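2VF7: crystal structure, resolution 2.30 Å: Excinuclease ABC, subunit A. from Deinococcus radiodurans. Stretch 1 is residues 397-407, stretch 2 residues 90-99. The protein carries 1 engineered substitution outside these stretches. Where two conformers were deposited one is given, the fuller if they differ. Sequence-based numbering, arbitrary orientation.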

ATOM      1  N   ASN A 397     -22.301   1.727  -1.612  1.00 60.04           N
ATOM      2  CA  ASN A 397     -22.590   2.632  -0.486  1.00 60.61           C
ATOM      3  C   ASN A 397     -21.579   3.783  -0.309  1.00 60.80           C
ATOM      4  O   ASN A 397     -21.677   4.544   0.673  1.00 61.02           O
ATOM      5  CB  ASN A 397     -22.770   1.852   0.832  1.00 61.00           C
ATOM      6  CG  ASN A 397     -24.234   1.657   1.225  1.00 62.60           C
ATOM      7  OD1 ASN A 397     -24.539   1.388   2.395  1.00 64.50           O
ATOM      8  ND2 ASN A 397     -25.145   1.802   0.263  1.00 63.98           N
ATOM      9  N   LEU A 398     -20.622   3.908  -1.245  1.00 60.14           N
ATOM     10  CA  LEU A 398     -19.682   5.049  -1.267  1.00 59.63           C
ATOM     11  C   LEU A 398     -20.394   6.384  -1.462  1.00 58.80           C
ATOM     12  O   LEU A 398     -21.300   6.491  -2.300  1.00 58.40           O
ATOM     13  CB  LEU A 398     -18.627   4.915  -2.367  1.00 59.58           C
ATOM     14  CG  LEU A 398     -17.225   4.440  -2.018  1.00 60.85           C
ATOM     15  CD1 LEU A 398     -16.200   5.105  -2.944  1.00 60.56           C
ATOM     16  CD2 LEU A 398     -16.894   4.742  -0.571  1.00 61.95           C
ATOM     17  N   PHE A 399     -19.940   7.391  -0.706  1.00 57.49           N
ATOM     18  CA  PHE A 399     -20.566   8.714  -0.642  1.00 56.02           C
ATOM     19  C   PHE A 399     -19.478   9.775  -0.691  1.00 55.13           C
ATOM     20  O   PHE A 399     -18.438   9.599  -0.088  1.00 55.53           O
ATOM     21  CB  PHE A 399     -21.378   8.869   0.657  1.00 55.78           C
ATOM     22  CG  PHE A 399     -22.019  10.218   0.812  1.00 54.47           C
ATOM     23  CD1 PHE A 399     -23.366  10.392   0.537  1.00 53.24           C
ATOM     24  CD2 PHE A 399     -21.269  11.320   1.218  1.00 54.21           C
ATOM     25  CE1 PHE A 399     -23.971  11.645   0.662  1.00 53.57           C
ATOM     26  CE2 PHE A 399     -21.858  12.573   1.340  1.00 55.39           C
ATOM     27  CZ  PHE A 399     -23.218  12.736   1.056  1.00 54.68           C
ATOM     28  N   GLY A 400     -19.727  10.863  -1.413  1.00 53.88           N
ATOM     29  CA  GLY A 400     -18.802  11.985  -1.499  1.00 52.59           C
ATOM     30  C   GLY A 400     -17.468  11.746  -2.197  1.00 52.02           C
ATOM     31  O   GLY A 400     -16.467  12.285  -1.767  1.00 52.29           O
ATOM     32  N   VAL A 401     -17.431  10.930  -3.250  1.00 51.48           N
ATOM     33  CA  VAL A 401     -16.207  10.776  -4.064  1.00 50.57           C
ATOM     34  C   VAL A 401     -16.526  11.297  -5.476  1.00 50.66           C
ATOM     35  O   VAL A 401     -17.693  11.536  -5.781  1.00 50.44           O
ATOM     36  CB  VAL A 401     -15.665   9.283  -4.133  1.00 50.32           C
ATOM     37  CG1 VAL A 401     -15.162   8.795  -2.803  1.00 48.57           C
ATOM     38  CG2 VAL A 401     -16.698   8.317  -4.699  1.00 50.45           C
ATOM     39  N   VAL A 402     -15.497  11.506  -6.293  1.00 50.36           N
ATOM     40  CA  VAL A 402     -15.637  11.706  -7.736  1.00 50.78           C
ATOM     41  C   VAL A 402     -15.314  10.428  -8.507  1.00 50.67           C
ATOM     42  O   VAL A 402     -14.260   9.824  -8.304  1.00 49.94           O
ATOM     43  CB  VAL A 402     -14.662  12.770  -8.305  1.00 51.08           C
ATOM     44  CG1 VAL A 402     -15.192  13.291  -9.668  1.00 51.42           C
ATOM     45  CG2 VAL A 402     -14.460  13.910  -7.343  1.00 50.71           C
ATOM     46  N   TYR A 403     -16.211  10.040  -9.412  1.00 51.13           N
ATOM     47  CA  TYR A 403     -15.941   8.948 -10.356  1.00 51.04           C
ATOM     48  C   TYR A 403     -15.415   9.501 -11.665  1.00 50.93           C
ATOM     49  O   TYR A 403     -16.010  10.402 -12.250  1.00 50.52           O
ATOM     50  CB  TYR A 403     -17.198   8.122 -10.597  1.00 51.44           C
ATOM     51  CG  TYR A 403     -17.566   7.262  -9.403  1.00 52.00           C
ATOM     52  CD1 TYR A 403     -18.660   7.581  -8.583  1.00 51.24           C
ATOM     53  CD2 TYR A 403     -16.812   6.143  -9.087  1.00 51.97           C
ATOM     54  CE1 TYR A 403     -18.995   6.779  -7.484  1.00 52.34           C
ATOM     55  CE2 TYR A 403     -17.123   5.345  -7.987  1.00 52.84           C
ATOM     56  CZ  TYR A 403     -18.220   5.655  -7.197  1.00 52.93           C
ATOM     57  OH  TYR A 403     -18.510   4.827  -6.125  1.00 53.05           O
ATOM     58  N   VAL A 404     -14.283   8.962 -12.106  1.00 51.33           N
ATOM     59  CA  VAL A 404     -13.654   9.379 -13.361  1.00 51.47           C
ATOM     60  C   VAL A 404     -13.784   8.263 -14.424  1.00 51.95           C
ATOM     61  O   VAL A 404     -13.203   7.187 -14.302  1.00 50.59           O
ATOM     62  CB  VAL A 404     -12.177   9.792 -13.145  1.00 51.58           C
ATOM     63  CG1 VAL A 404     -11.715  10.657 -14.290  1.00 50.47           C
ATOM     64  CG2 VAL A 404     -12.016  10.545 -11.828  1.00 51.04           C
ATOM     65  N   LEU A 405     -14.598   8.529 -15.441  1.00 53.11           N
ATOM     66  CA  LEU A 405     -14.914   7.532 -16.459  1.00 54.40           C
ATOM     67  C   LEU A 405     -14.332   7.883 -17.846  1.00 54.78           C
ATOM     68  O   LEU A 405     -14.228   9.058 -18.219  1.00 54.37           O
ATOM     69  CB  LEU A 405     -16.433   7.297 -16.530  1.00 54.42           C
ATOM     70  CG  LEU A 405     -17.216   6.775 -15.309  1.00 54.91           C
ATOM     71  CD1 LEU A 405     -18.084   7.858 -14.692  1.00 55.00           C
ATOM     72  CD2 LEU A 405     -18.138   5.653 -15.730  1.00 56.29           C
ATOM     73  N   ASP A 406     -13.950   6.857 -18.597  1.00 55.72           N
ATOM     74  CA  ASP A 406     -13.391   7.056 -19.945  1.00 57.32           C
ATOM     75  C   ASP A 406     -14.178   6.299 -21.009  1.00 57.55           C
ATOM     76  O   ASP A 406     -13.912   5.125 -21.267  1.00 57.44           O
ATOM     77  CB  ASP A 406     -11.914   6.666 -20.007  1.00 57.60           C
ATOM     78  CG  ASP A 406     -11.361   6.718 -21.428  1.00 60.95           C
ATOM     79  OD1 ASP A 406     -11.150   5.633 -22.006  0.80 62.16           O
ATOM     80  OD2 ASP A 406     -11.172   7.835 -21.981  0.80 64.23           O
ATOM     81  N   GLU A 407     -15.154   6.986 -21.605  1.00 57.98           N
ATOM     82  CA  GLU A 407     -16.057   6.413 -22.600  1.00 58.32           C
ATOM     83  C   GLU A 407     -16.764   5.143 -22.140  1.00 57.70           C
ATOM     84  O   GLU A 407     -16.405   4.045 -22.549  1.00 58.35           O
ATOM     85  CB  GLU A 407     -15.339   6.195 -23.929  1.00 58.64           C
ATOM     86  CG  GLU A 407     -15.219   7.452 -24.745  1.00 61.01           C
ATOM     87  CD  GLU A 407     -14.650   7.186 -26.121  1.00 64.99           C
ATOM     88  OE1 GLU A 407     -13.482   7.584 -26.360  1.00 66.01           O
ATOM     89  OE2 GLU A 407     -15.365   6.573 -26.957  1.00 66.50           O
TER
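Stretch 2 90-99: GLPPAVALQQ

The pairing of residues 90-99 with residues 397-407 is a compact parallel β-ladder, built from segments more than 300 residues apart in one chain and packed with apolar side chains. Strand 94-96 runs in the same sense as strand 402-406, their axes approaching to 4.8 Å and crossing at -25°. In register, Ala94 lies beside Val402, Val95 beside Tyr403 and Ala96 beside Val404, with CA-CA distances of 4.6, 5.1 and 4.7 Å.

As is usual for parallel strands, alternate residues of one strand bond to residues flanking their partner on the other. Val402 N donates to Pro93 O (2.9 Å), and Val95 N returns a bond to Val402 O (2.9 Å); Val404 N then reaches Val95 O (3.0 Å), and Leu97 N reaches Val404 O (3.2 Å). Pro93, lacking an amide hydrogen, can still serve as acceptor.

The side chains follow the same alternation. On the face carrying Val402, Val404, Ala94 and Ala96, the small Ala94 CB sits 4.3 Å from Val402 CB, while Val402 CG2 packs against Pro92 CG at 3.6 Å. On the other face, the Tyr403 ring lies obliquely over its neighbours, with CE2 4.0 Å from Val95 CB and CD2 3.8 Å from Leu97 CD1.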

ATOM      1  N   GLY A  90     -11.345  22.584  -3.847  1.00 53.92           N
ATOM      2  CA  GLY A  90     -12.700  22.024  -3.841  1.00 53.60           C
ATOM      3  C   GLY A  90     -12.837  20.629  -4.411  1.00 53.69           C
ATOM      4  O   GLY A  90     -13.903  20.259  -4.880  1.00 53.69           O
ATOM      5  N   LEU A  91     -11.760  19.847  -4.341  1.00 53.85           N
ATOM      6  CA  LEU A  91     -11.682  18.541  -4.992  1.00 54.23           C
ATOM      7  C   LEU A  91     -11.799  17.394  -3.984  1.00 54.07           C
ATOM      8  O   LEU A  91     -10.889  17.207  -3.169  1.00 53.55           O
ATOM      9  CB  LEU A  91     -10.330  18.410  -5.711  1.00 54.30           C
ATOM     10  CG  LEU A  91     -10.195  17.826  -7.120  1.00 54.55           C
ATOM     11  CD1 LEU A  91      -8.856  17.095  -7.160  1.00 55.93           C
ATOM     12  CD2 LEU A  91     -11.330  16.901  -7.584  1.00 53.52           C
ATOM     13  N   PRO A  92     -12.904  16.604  -4.055  1.00 54.05           N
ATOM     14  CA  PRO A  92     -13.044  15.454  -3.136  1.00 53.72           C
ATOM     15  C   PRO A  92     -12.085  14.302  -3.516  1.00 53.46           C
ATOM     16  O   PRO A  92     -11.348  14.424  -4.485  1.00 53.44           O
ATOM     17  CB  PRO A  92     -14.527  15.040  -3.270  1.00 53.26           C
ATOM     18  CG  PRO A  92     -15.119  15.867  -4.378  1.00 53.57           C
ATOM     19  CD  PRO A  92     -14.036  16.715  -5.001  1.00 53.95           C
ATOM     20  N   PRO A  93     -12.040  13.214  -2.719  1.00 53.34           N
ATOM     21  CA  PRO A  93     -11.262  12.055  -3.193  1.00 52.83           C
ATOM     22  C   PRO A  93     -11.848  11.466  -4.483  1.00 52.63           C
ATOM     23  O   PRO A  93     -13.006  11.730  -4.797  1.00 51.72           O
ATOM     24  CB  PRO A  93     -11.367  11.070  -2.026  1.00 52.93           C
ATOM     25  CG  PRO A  93     -11.658  11.946  -0.828  1.00 52.94           C
ATOM     26  CD  PRO A  93     -12.598  12.982  -1.374  1.00 52.96           C
ATOM     27  N   ALA A  94     -11.049  10.691  -5.225  1.00 52.72           N
ATOM     28  CA  ALA A  94     -11.450  10.210  -6.542  1.00 53.00           C
ATOM     29  C   ALA A  94     -11.207   8.718  -6.761  1.00 53.98           C
ATOM     30  O   ALA A  94     -10.194   8.182  -6.323  1.00 54.55           O
ATOM     31  CB  ALA A  94     -10.750  11.024  -7.634  1.00 52.71           C
ATOM     32  N   VAL A  95     -12.136   8.080  -7.480  1.00 54.57           N
ATOM     33  CA  VAL A  95     -12.031   6.691  -7.946  1.00 54.62           C
ATOM     34  C   VAL A  95     -12.077   6.663  -9.484  1.00 54.85           C
ATOM     35  O   VAL A  95     -12.993   7.208 -10.074  1.00 54.90           O
ATOM     36  CB  VAL A  95     -13.204   5.828  -7.385  1.00 55.07           C
ATOM     37  CG1 VAL A  95     -12.994   4.357  -7.701  1.00 53.76           C
ATOM     38  CG2 VAL A  95     -13.360   6.032  -5.871  1.00 54.02           C
ATOM     39  N   ALA A  96     -11.079   6.058 -10.133  1.00 55.15           N
ATOM     40  CA  ALA A  96     -11.144   5.829 -11.576  1.00 56.01           C
ATOM     41  C   ALA A  96     -11.770   4.463 -11.840  1.00 56.62           C
ATOM     42  O   ALA A  96     -11.303   3.447 -11.304  1.00 56.33           O
ATOM     43  CB  ALA A  96      -9.765   5.923 -12.230  1.00 55.90           C
ATOM     44  N   LEU A  97     -12.834   4.457 -12.645  1.00 57.31           N
ATOM     45  CA  LEU A  97     -13.485   3.207 -13.062  1.00 58.67           C
ATOM     46  C   LEU A  97     -12.814   2.497 -14.251  1.00 60.00           C
ATOM     47  O   LEU A  97     -13.302   1.470 -14.721  1.00 59.61           O
ATOM     48  CB  LEU A  97     -14.989   3.413 -13.281  1.00 58.12           C
ATOM     49  CG  LEU A  97     -15.710   3.829 -11.980  1.00 56.64           C
ATOM     50  CD1 LEU A  97     -17.177   4.047 -12.226  1.00 56.66           C
ATOM     51  CD2 LEU A  97     -15.485   2.812 -10.845  1.00 53.61           C
ATOM     52  N   GLN A  98     -11.682   3.049 -14.705  1.00 62.14           N
ATOM     53  CA  GLN A  98     -10.794   2.395 -15.670  1.00 63.54           C
ATOM     54  C   GLN A  98      -9.373   2.367 -15.151  1.00 64.75           C
ATOM     55  O   GLN A  98      -8.940   3.277 -14.442  1.00 65.49           O
ATOM     56  CB  GLN A  98     -10.844   3.097 -17.028  1.00 64.00           C
ATOM     57  CG  GLN A  98      -9.991   2.428 -18.115  1.00 65.40           C
ATOM     58  CD  GLN A  98     -10.750   2.214 -19.399  1.00 66.97           C
ATOM     59  OE1 GLN A  98     -10.519   2.915 -20.375  1.00 68.29           O
ATOM     60  NE2 GLN A  98     -11.680   1.249 -19.403  1.00 67.25           N
ATOM     61  N   GLN A  99      -8.642   1.321 -15.518  1.00 66.02           N
ATOM     62  CA  GLN A  99      -7.240   1.189 -15.162  1.00 67.66           C
ATOM     63  C   GLN A  99      -6.344   2.073 -16.045  1.00 67.35           C
ATOM     64  O   GLN A  99      -6.703   2.420 -17.177  1.00 66.81           O
ATOM     65  CB  GLN A  99      -6.834  -0.276 -15.308  1.00 68.06           C
ATOM     66  CG  GLN A  99      -5.919  -0.813 -14.227  1.00 69.34           C
ATOM     67  CD  GLN A  99      -5.612  -2.287 -14.457  1.00 70.40           C
ATOM     68  OE1 GLN A  99      -4.828  -2.638 -15.348  1.00 74.67           O
ATOM     69  NE2 GLN A  99      -6.246  -3.164 -13.663  1.00 73.16           N
TER